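Local coordinates for protein trichothecene 15-O-acetyltransferase TRI3 (Fusarium sporotrichioides, PDB 3FOT) that transfers an acetyl group to the 15-hydroxyl of trichothecene intermediates during the biosynthesis of T-2 toxin and related fungal mycotoxins, at residues 45-50 with 151-156; 140-145 with 275-280; 447-452 with 482-487. All coordinates share one frame; numbering follows the deposited sequence.

Overall arrangement
From the N terminus, the chain first passes the end of helix 43-46, one half of contact 1, and then helix 134-147, one half of contact 2. The loop after that helix closes contact 1 at 151-156, and strand 277-283 later closes contact 2, so the two cross along the chain. They also touch in space: A49 CB lies 3.4 Å from R145 CZ. Contact 3 follows in series, closing over 29 residues rich in strand. Contact 1 ties a helix end to the approach to strand 158-163. Contacts 2 and 3 reach the same four-stranded sheet, contact 2 from helix 134-147 at edge strand 277-283, contact 3 from the six-stranded sheet at the hairpin turn after strand 477-483.

Contact 1 of 3, residues 45-50 with 151-156; sequences KNRRAL and NTPSKS
R47 reaches the backbone of N151 and makes the one direct hydrogen bond between 45-50 and 151-156. Its NH1 donates to N151 O at 3.0 Å with an N-H...O angle of 160°, and the pair lies in the planes of both the guanidinium and the carbonyl. Chi1 (-71°) sets CG beside the backbone N; CB, CG and CD of R47 all pass within about 3.5 Å of N151 O. P153 lies alongside the arginine, its CD 3.6 Å from R47 NH1. On another side of the proline, N46 crosses at about a right angle and rests OD1 3.4 Å from P153 CB. The N151 side chain lies beside that of R48, pointing the same way, with ND2 3.7 Å from R48 CG. A water completes the join, donating to N46 O at 2.8 Å and accepting from S154 N at 2.9 Å.

Second-shell partners fix these groups. E43 takes R47 NE in a salt bridge, V40 O and N185 OD1 hold N46 ND2, and D52 accepts from S154 OG. N185, the residue directly before the HxxxD signature of the BAHD superfamily, also bonds S154 O. The segment 45-50 gets its shape from a Schellman motif that ends helix 43-46: A49, at positive phi, donates its N to N46 O, while L50 N reaches back to K45 O.

Contact 2 of 3, residues 140-145 with 275-280; sequences EMEEGR and ALPRCV
Helix 134-147 packs here against the start of an edge strand, with E142 and E143 meeting L276, P277 and R278 where strand 277-283 enters the four-stranded sheet. The polar half of the contact is an end-on salt bridge in which both terminal nitrogens of R278 close on a single oxygen of E143. NH1 donates to OE2 at 2.9 Å with an N-H...O angle of 160°, and OE2 accepts through its anti lone pair. NH2 of R278 makes the longer, more bent bond to E143 OE2, 3.2 Å, from the anti side but out of the carboxylate plane. The oxygen sits in the guanidinium plane, whereas the carboxylate itself is turned 69° from it. The R278 chain bends at chi2 (-62°), which sets the course of CD; NE meanwhile pairs with D495, which also bonds the backbone of L276, so the arginine and the residue leading into the strand are tied to D495.

One residue earlier, E142 bends at chi2 and crosses the proline ring at about a right angle, OE1 lying 3.7 Å from P277 CG. Its carboxylate is held by R145, which grips it side-on, NE to OE1 and NH2 to OE2; Y54 and N470 also bond E142 OE2. L276 packs against the helix surface beside them: CD1 touches E143 CG, and CD2 sits 3.4 Å from the backbone oxygen E142 O.

Contact 3 of 3, residues 447-452 with 482-487; sequences PHEIKQ and SWRDAS
The guanidinium of R484 lies flat on the ring of H448, reaching out from the type I' turn W483-A486 that joins strands 477-483 and 486-494 into a tight beta hairpin. The turn is closed by backbone bonds in both directions between W483 and A486. From CB the arginine leads to CG, anti to the carbonyl carbon (chi1 -65°). CG stands over the imidazole face as a CH-pi contact, 4.2 Å from the H448 ring centroid. The extended chain then carries NE to V462 O, its hydrogen-bond partner on strand 457-469. Beyond it, CZ lies 4.0 Å from H448 CG, above the ring but offset toward its rim, and the guanidinium and imidazole planes differ by only 20°. At the tip NH2 comes 4.0 Å from H448 ND1, while NH1 packs against H448 CB at 3.6 Å.

The imidazole has a second aromatic neighbour. It points its edge at the six-membered ring of W483 in a T-shaped pair, the planes 85° apart. E443 helps to hold these pieces together, OE2 accepting from both H448 NE2 and R484 N. Since H448 immediately precedes edge strand 449-452 of the six-stranded sheet, the stack joins that sheet to the hairpin of the four-stranded one. At the rim of the indole, P447 O approaches W483 CH2 to 3.3 Å, close to the ring plane.

Contact 1 of 3, residues 45-50 with 151-156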
loop_
_atom_site.group_PDB
_atom_site.type_symbol
_atom_site.label_atom_id
_atom_site.label_comp_id
_atom_site.label_asym_id
_atom_site.label_seq_id
_atom_site.Cartn_x
_atom_site.Cartn_y
_atom_site.Cartn_z
ATOM N N LYS A 45 -16.890 3.815 -4.814
ATOM C CA LYS A 45 -15.664 4.246 -4.137
ATOM C C LYS A 45 -14.497 4.391 -5.101
ATOM O O LYS A 45 -13.763 5.384 -5.050
ATOM C CB LYS A 45 -15.324 3.269 -3.022
ATOM C CG LYS A 45 -16.432 3.105 -2.007
ATOM C CD LYS A 45 -15.814 2.621 -0.723
ATOM C CE LYS A 45 -16.815 1.949 0.185
ATOM N NZ LYS A 45 -17.776 2.930 0.724
ATOM N N ASN A 46 -14.329 3.408 -5.979
ATOM C CA ASN A 46 -13.278 3.455 -6.989
ATOM C C ASN A 46 -13.419 4.672 -7.927
ATOM O O ASN A 46 -12.419 5.305 -8.288
ATOM C CB ASN A 46 -13.241 2.138 -7.765
ATOM C CG ASN A 46 -11.919 1.918 -8.461
ATOM O OD1 ASN A 46 -11.749 2.343 -9.600
ATOM N ND2 ASN A 46 -10.958 1.271 -7.766
ATOM N N ARG A 47 -14.656 4.993 -8.331
ATOM C CA ARG A 47 -14.901 6.191 -9.157
ATOM C C ARG A 47 -14.526 7.497 -8.460
ATOM O O ARG A 47 -14.285 8.504 -9.127
ATOM C CB ARG A 47 -16.351 6.241 -9.668
ATOM C CG ARG A 47 -16.624 5.206 -10.727
ATOM C CD ARG A 47 -18.037 5.347 -11.340
ATOM N NE ARG A 47 -18.181 4.459 -12.492
ATOM C CZ ARG A 47 -17.756 4.725 -13.727
ATOM N NH1 ARG A 47 -17.122 5.862 -14.008
ATOM N NH2 ARG A 47 -17.949 3.846 -14.687
ATOM N N ARG A 48 -14.449 7.468 -7.129
ATOM C CA ARG A 48 -14.103 8.644 -6.349
ATOM C C ARG A 48 -12.682 8.541 -5.801
ATOM O O ARG A 48 -12.286 9.347 -4.970
ATOM C CB ARG A 48 -15.064 8.806 -5.194
ATOM C CG ARG A 48 -16.433 9.328 -5.594
ATOM C CD ARG A 48 -17.243 9.607 -4.324
ATOM N NE ARG A 48 -17.723 8.370 -3.705
ATOM C CZ ARG A 48 -17.979 8.209 -2.405
ATOM N NH1 ARG A 48 -17.773 9.208 -1.545
ATOM N NH2 ARG A 48 -18.433 7.036 -1.971
ATOM N N ALA A 49 -11.934 7.549 -6.290
ATOM C CA ALA A 49 -10.527 7.349 -5.915
ATOM C C ALA A 49 -10.335 7.122 -4.420
ATOM O O ALA A 49 -9.287 7.478 -3.869
ATOM C CB ALA A 49 -9.677 8.554 -6.378
ATOM N N LEU A 50 -11.332 6.511 -3.770
ATOM C CA LEU A 50 -11.366 6.458 -2.315
ATOM C C LEU A 50 -10.241 5.626 -1.716
ATOM O O LEU A 50 -9.869 5.888 -0.589
ATOM C CB LEU A 50 -12.722 5.987 -1.770
ATOM C CG LEU A 50 -13.937 6.905 -2.015
ATOM C CD1 LEU A 50 -15.066 6.477 -1.086
ATOM C CD2 LEU A 50 -13.567 8.371 -1.833
ATOM N N ASN A 151 -15.923 11.710 -11.448
ATOM C CA ASN A 151 -16.413 10.363 -11.114
ATOM C C ASN A 151 -15.793 9.288 -12.014
ATOM O O ASN A 151 -16.426 8.295 -12.379
ATOM C CB ASN A 151 -17.946 10.336 -11.183
ATOM C CG ASN A 151 -18.579 9.439 -10.113
ATOM O OD1 ASN A 151 -19.463 8.628 -10.415
ATOM N ND2 ASN A 151 -18.133 9.584 -8.867
ATOM N N THR A 152 -14.529 9.486 -12.366
ATOM C CA THR A 152 -13.828 8.598 -13.285
ATOM C C THR A 152 -12.733 7.854 -12.498
ATOM O O THR A 152 -11.977 8.514 -11.786
ATOM C CB THR A 152 -13.130 9.415 -14.389
ATOM O OG1 THR A 152 -14.102 10.206 -15.097
ATOM C CG2 THR A 152 -12.409 8.499 -15.386
ATOM N N PRO A 153 -12.635 6.510 -12.642
ATOM C CA PRO A 153 -11.572 5.713 -11.957
ATOM C C PRO A 153 -10.183 6.092 -12.408
ATOM O O PRO A 153 -9.966 6.402 -13.572
ATOM C CB PRO A 153 -11.841 4.259 -12.374
ATOM C CG PRO A 153 -12.961 4.295 -13.336
ATOM C CD PRO A 153 -13.537 5.665 -13.435
ATOM N N SER A 154 -9.239 6.064 -11.475
ATOM C CA SER A 154 -7.851 6.356 -11.805
ATOM C C SER A 154 -7.207 5.303 -12.704
ATOM O O SER A 154 -7.566 4.115 -12.697
ATOM C CB SER A 154 -7.050 6.515 -10.518
ATOM O OG SER A 154 -7.629 7.585 -9.772
ATOM N N LYS A 155 -6.219 5.754 -13.472
ATOM C CA LYS A 155 -5.387 4.832 -14.224
ATOM C C LYS A 155 -4.652 3.848 -13.304
ATOM O O LYS A 155 -4.404 4.129 -12.133
ATOM C CB LYS A 155 -4.348 5.625 -15.005
ATOM C CG LYS A 155 -4.905 6.422 -16.176
ATOM C CD LYS A 155 -3.712 6.992 -16.935
ATOM C CE LYS A 155 -4.187 7.977 -17.991
ATOM N NZ LYS A 155 -3.015 8.478 -18.739
ATOM N N SER A 156 -4.264 2.697 -13.833
ATOM C CA SER A 156 -3.511 1.760 -13.012
ATOM C C SER A 156 -2.242 2.404 -12.438
ATOM O O SER A 156 -1.913 2.201 -11.259
ATOM C CB SER A 156 -3.145 0.490 -13.790
ATOM O OG SER A 156 -2.315 -0.340 -12.987
HETATM O O HOH W 1 -9.615 5.149 -8.762
#

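Contact 2 of 3, residues 140-145 with 275-280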
loop_
_atom_site.group_PDB
_atom_site.type_symbol
_atom_site.label_atom_id
_atom_site.label_comp_id
_atom_site.label_asym_id
_atom_site.label_seq_id
_atom_site.Cartn_x
_atom_site.Cartn_y
_atom_site.Cartn_z
ATOM N N GLU A 140 -2.941 18.598 -3.761
ATOM C CA GLU A 140 -3.558 19.389 -4.804
ATOM C C GLU A 140 -4.473 18.522 -5.662
ATOM O O GLU A 140 -5.570 18.943 -6.039
ATOM C CB GLU A 140 -2.456 20.035 -5.644
ATOM C CG GLU A 140 -2.942 20.672 -6.892
ATOM C CD GLU A 140 -1.799 21.087 -7.782
ATOM O OE1 GLU A 140 -1.974 20.999 -9.020
ATOM O OE2 GLU A 140 -0.743 21.478 -7.237
ATOM N N MET A 141 -4.028 17.298 -5.948
ATOM C CA MET A 141 -4.788 16.388 -6.778
ATOM C C MET A 141 -6.063 15.941 -6.068
ATOM O O MET A 141 -7.151 15.865 -6.679
ATOM C CB MET A 141 -3.926 15.182 -7.169
ATOM C CG MET A 141 -2.879 15.516 -8.200
ATOM S SD MET A 141 -1.787 14.075 -8.466
ATOM C CE MET A 141 -2.898 12.908 -9.228
ATOM N N GLU A 142 -5.943 15.705 -4.772
ATOM C CA GLU A 142 -7.111 15.303 -3.996
ATOM C C GLU A 142 -8.093 16.456 -3.828
ATOM O O GLU A 142 -9.306 16.253 -3.942
ATOM C CB GLU A 142 -6.683 14.689 -2.673
ATOM C CG GLU A 142 -6.049 13.315 -2.879
ATOM C CD GLU A 142 -6.992 12.332 -3.580
ATOM O OE1 GLU A 142 -8.222 12.371 -3.325
ATOM O OE2 GLU A 142 -6.523 11.534 -4.408
ATOM N N GLU A 143 -7.574 17.658 -3.610
ATOM C CA GLU A 143 -8.432 18.861 -3.587
ATOM C C GLU A 143 -9.111 19.086 -4.953
ATOM O O GLU A 143 -10.331 19.320 -5.023
ATOM C CB GLU A 143 -7.635 20.088 -3.119
ATOM C CG GLU A 143 -7.209 20.014 -1.648
ATOM C CD GLU A 143 -6.016 20.905 -1.283
ATOM O OE1 GLU A 143 -5.659 21.811 -2.087
ATOM O OE2 GLU A 143 -5.430 20.690 -0.183
ATOM N N GLY A 144 -8.328 18.973 -6.029
ATOM C CA GLY A 144 -8.824 19.115 -7.403
ATOM C C GLY A 144 -9.894 18.111 -7.815
ATOM O O GLY A 144 -10.849 18.480 -8.509
ATOM N N ARG A 145 -9.717 16.856 -7.387
ATOM C CA ARG A 145 -10.639 15.703 -7.601
ATOM C C ARG A 145 -12.106 16.098 -7.724
ATOM O O ARG A 145 -12.817 15.646 -8.601
ATOM C CB ARG A 145 -10.444 14.626 -6.523
ATOM C CG ARG A 145 -11.191 13.332 -6.827
ATOM C CD ARG A 145 -10.670 12.145 -5.994
ATOM N NE ARG A 145 -9.235 11.933 -6.199
ATOM C CZ ARG A 145 -8.687 11.613 -7.368
ATOM N NH1 ARG A 145 -9.468 11.476 -8.451
ATOM N NH2 ARG A 145 -7.375 11.452 -7.456
ATOM N N ALA A 275 -14.854 14.373 3.771
ATOM C CA ALA A 275 -14.177 15.427 3.034
ATOM C C ALA A 275 -12.910 14.834 2.414
ATOM O O ALA A 275 -12.994 13.807 1.745
ATOM C CB ALA A 275 -13.908 16.650 3.919
ATOM N N LEU A 276 -11.751 15.436 2.667
ATOM C CA LEU A 276 -10.545 15.080 1.918
ATOM C C LEU A 276 -9.595 14.180 2.703
ATOM O O LEU A 276 -9.470 14.353 3.914
ATOM C CB LEU A 276 -9.810 16.359 1.511
ATOM C CG LEU A 276 -10.581 17.237 0.510
ATOM C CD1 LEU A 276 -9.965 18.613 0.323
ATOM C CD2 LEU A 276 -10.652 16.529 -0.810
ATOM N N PRO A 277 -8.901 13.238 2.004
ATOM C CA PRO A 277 -7.870 12.461 2.703
ATOM C C PRO A 277 -6.695 13.341 3.059
ATOM O O PRO A 277 -6.298 14.216 2.261
ATOM C CB PRO A 277 -7.457 11.392 1.671
ATOM C CG PRO A 277 -7.792 11.985 0.359
ATOM C CD PRO A 277 -9.019 12.843 0.586
ATOM N N ARG A 278 -6.142 13.135 4.252
ATOM C CA ARG A 278 -4.989 13.894 4.675
ATOM C C ARG A 278 -4.007 12.963 5.337
ATOM O O ARG A 278 -4.345 11.829 5.665
ATOM C CB ARG A 278 -5.363 15.007 5.648
ATOM C CG ARG A 278 -6.333 16.045 5.112
ATOM C CD ARG A 278 -5.781 16.806 3.917
ATOM N NE ARG A 278 -6.642 17.928 3.556
ATOM C CZ ARG A 278 -6.390 18.791 2.569
ATOM N NH1 ARG A 278 -5.303 18.666 1.823
ATOM N NH2 ARG A 278 -7.232 19.789 2.329
ATOM N N CYS A 279 -2.788 13.431 5.528
ATOM C CA CYS A 279 -1.715 12.606 6.073
ATOM C C CYS A 279 -0.887 13.371 7.116
ATOM O O CYS A 279 -0.621 14.537 6.914
ATOM C CB CYS A 279 -0.824 12.155 4.910
ATOM S SG CYS A 279 0.359 10.877 5.306
ATOM N N VAL A 280 -0.462 12.705 8.190
ATOM C CA VAL A 280 0.503 13.269 9.128
ATOM C C VAL A 280 1.633 12.262 9.200
ATOM O O VAL A 280 1.388 11.076 9.395
ATOM C CB VAL A 280 -0.097 13.513 10.531
ATOM C CG1 VAL A 280 0.990 14.049 11.467
ATOM C CG2 VAL A 280 -1.233 14.510 10.452
#

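Contact 3 of 3, residues 447-452 with 482-487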
loop_
_atom_site.group_PDB
_atom_site.type_symbol
_atom_site.label_atom_id
_atom_site.label_comp_id
_atom_site.label_asym_id
_atom_site.label_seq_id
_atom_site.Cartn_x
_atom_site.Cartn_y
_atom_site.Cartn_z
ATOM N N PRO A 447 15.302 0.248 -5.211
ATOM C CA PRO A 447 16.734 0.428 -4.987
ATOM C C PRO A 447 17.118 1.767 -4.357
ATOM O O PRO A 447 16.399 2.759 -4.483
ATOM C CB PRO A 447 17.326 0.334 -6.396
ATOM C CG PRO A 447 16.228 0.817 -7.303
ATOM C CD PRO A 447 14.920 0.429 -6.628
ATOM N N HIS A 448 18.273 1.807 -3.697
ATOM C CA HIS A 448 18.760 3.086 -3.151
ATOM C C HIS A 448 19.138 4.115 -4.220
ATOM O O HIS A 448 19.126 5.339 -3.949
ATOM C CB HIS A 448 19.989 2.862 -2.294
ATOM C CG HIS A 448 19.692 2.359 -0.919
ATOM N ND1 HIS A 448 20.695 2.007 -0.037
ATOM C CD2 HIS A 448 18.522 2.131 -0.274
ATOM C CE1 HIS A 448 20.153 1.627 1.109
ATOM N NE2 HIS A 448 18.837 1.674 0.986
ATOM N N GLU A 449 19.511 3.640 -5.405
ATOM C CA GLU A 449 19.893 4.548 -6.488
ATOM C C GLU A 449 19.337 4.113 -7.824
ATOM O O GLU A 449 19.076 2.913 -8.063
ATOM C CB GLU A 449 21.430 4.681 -6.620
ATOM C CG GLU A 449 22.195 5.066 -5.366
ATOM C CD GLU A 449 22.646 3.876 -4.528
ATOM O OE1 GLU A 449 22.610 2.718 -5.004
ATOM O OE2 GLU A 449 23.068 4.115 -3.381
ATOM N N ILE A 450 19.140 5.107 -8.691
ATOM C CA ILE A 450 18.951 4.881 -10.103
ATOM C C ILE A 450 20.348 5.073 -10.708
ATOM O O ILE A 450 20.992 6.103 -10.473
ATOM C CB ILE A 450 17.962 5.905 -10.717
ATOM C CG1 ILE A 450 16.561 5.679 -10.147
ATOM C CG2 ILE A 450 17.907 5.742 -12.244
ATOM C CD1 ILE A 450 15.550 6.801 -10.406
ATOM N N LYS A 451 20.797 4.067 -11.454
ATOM C CA LYS A 451 22.138 4.027 -12.065
ATOM C C LYS A 451 22.026 4.062 -13.580
ATOM O O LYS A 451 21.016 3.635 -14.138
ATOM C CB LYS A 451 22.866 2.732 -11.682
ATOM C CG LYS A 451 23.230 2.668 -10.216
ATOM C CD LYS A 451 23.749 1.305 -9.847
ATOM C CE LYS A 451 24.080 1.283 -8.365
ATOM N NZ LYS A 451 25.497 1.646 -8.198
ATOM N N GLN A 452 23.070 4.571 -14.238
ATOM C CA GLN A 452 23.275 4.338 -15.676
ATOM C C GLN A 452 23.813 2.911 -15.790
ATOM O O GLN A 452 24.925 2.613 -15.341
ATOM C CB GLN A 452 24.297 5.323 -16.245
ATOM C CG GLN A 452 24.512 5.171 -17.734
ATOM C CD GLN A 452 25.579 6.095 -18.276
ATOM O OE1 GLN A 452 26.417 6.608 -17.533
ATOM N NE2 GLN A 452 25.585 6.271 -19.585
ATOM N N SER A 482 10.021 1.444 6.392
ATOM C CA SER A 482 11.406 1.719 6.678
ATOM C C SER A 482 12.149 1.996 5.394
ATOM O O SER A 482 11.886 1.358 4.377
ATOM C CB SER A 482 12.052 0.510 7.354
ATOM O OG SER A 482 13.393 0.830 7.692
ATOM N N TRP A 483 13.086 2.937 5.459
ATOM C CA TRP A 483 13.999 3.171 4.331
ATOM C C TRP A 483 15.319 3.667 4.866
ATOM O O TRP A 483 15.324 4.543 5.726
ATOM C CB TRP A 483 13.382 4.208 3.437
ATOM C CG TRP A 483 14.129 4.576 2.202
ATOM C CD1 TRP A 483 14.624 5.803 1.891
ATOM C CD2 TRP A 483 14.413 3.727 1.093
ATOM N NE1 TRP A 483 15.226 5.768 0.639
ATOM C CE2 TRP A 483 15.112 4.504 0.136
ATOM C CE3 TRP A 483 14.164 2.374 0.816
ATOM C CZ2 TRP A 483 15.543 3.984 -1.087
ATOM C CZ3 TRP A 483 14.605 1.852 -0.412
ATOM C CH2 TRP A 483 15.280 2.668 -1.349
ATOM N N ARG A 484 16.431 3.092 4.386
ATOM C CA ARG A 484 17.783 3.533 4.832
ATOM C C ARG A 484 17.870 3.509 6.369
ATOM O O ARG A 484 18.442 4.431 7.008
ATOM C CB ARG A 484 18.127 4.917 4.299
ATOM C CG ARG A 484 18.251 4.925 2.770
ATOM C CD ARG A 484 18.469 6.328 2.290
ATOM N NE ARG A 484 18.635 6.371 0.840
ATOM C CZ ARG A 484 19.794 6.164 0.198
ATOM N NH1 ARG A 484 19.826 6.238 -1.127
ATOM N NH2 ARG A 484 20.926 5.914 0.872
ATOM N N ASP A 485 17.315 2.430 6.921
ATOM C CA ASP A 485 17.300 2.121 8.374
ATOM C C ASP A 485 16.505 3.100 9.232
ATOM O O ASP A 485 16.634 3.083 10.463
ATOM C CB ASP A 485 18.714 2.022 8.948
ATOM C CG ASP A 485 19.416 0.747 8.558
ATOM O OD1 ASP A 485 18.766 -0.324 8.506
ATOM O OD2 ASP A 485 20.634 0.833 8.344
ATOM N N ALA A 486 15.700 3.950 8.605
ATOM C CA ALA A 486 14.851 4.869 9.346
ATOM C C ALA A 486 13.396 4.465 9.176
ATOM O O ALA A 486 12.936 4.294 8.046
ATOM C CB ALA A 486 15.063 6.301 8.864
ATOM N N SER A 487 12.675 4.351 10.296
ATOM C CA SER A 487 11.237 4.033 10.274
ATOM C C SER A 487 10.394 5.297 10.170
ATOM O O SER A 487 10.635 6.276 10.870
ATOM C CB SER A 487 10.831 3.227 11.522
ATOM O OG SER A 487 11.515 1.977 11.548
#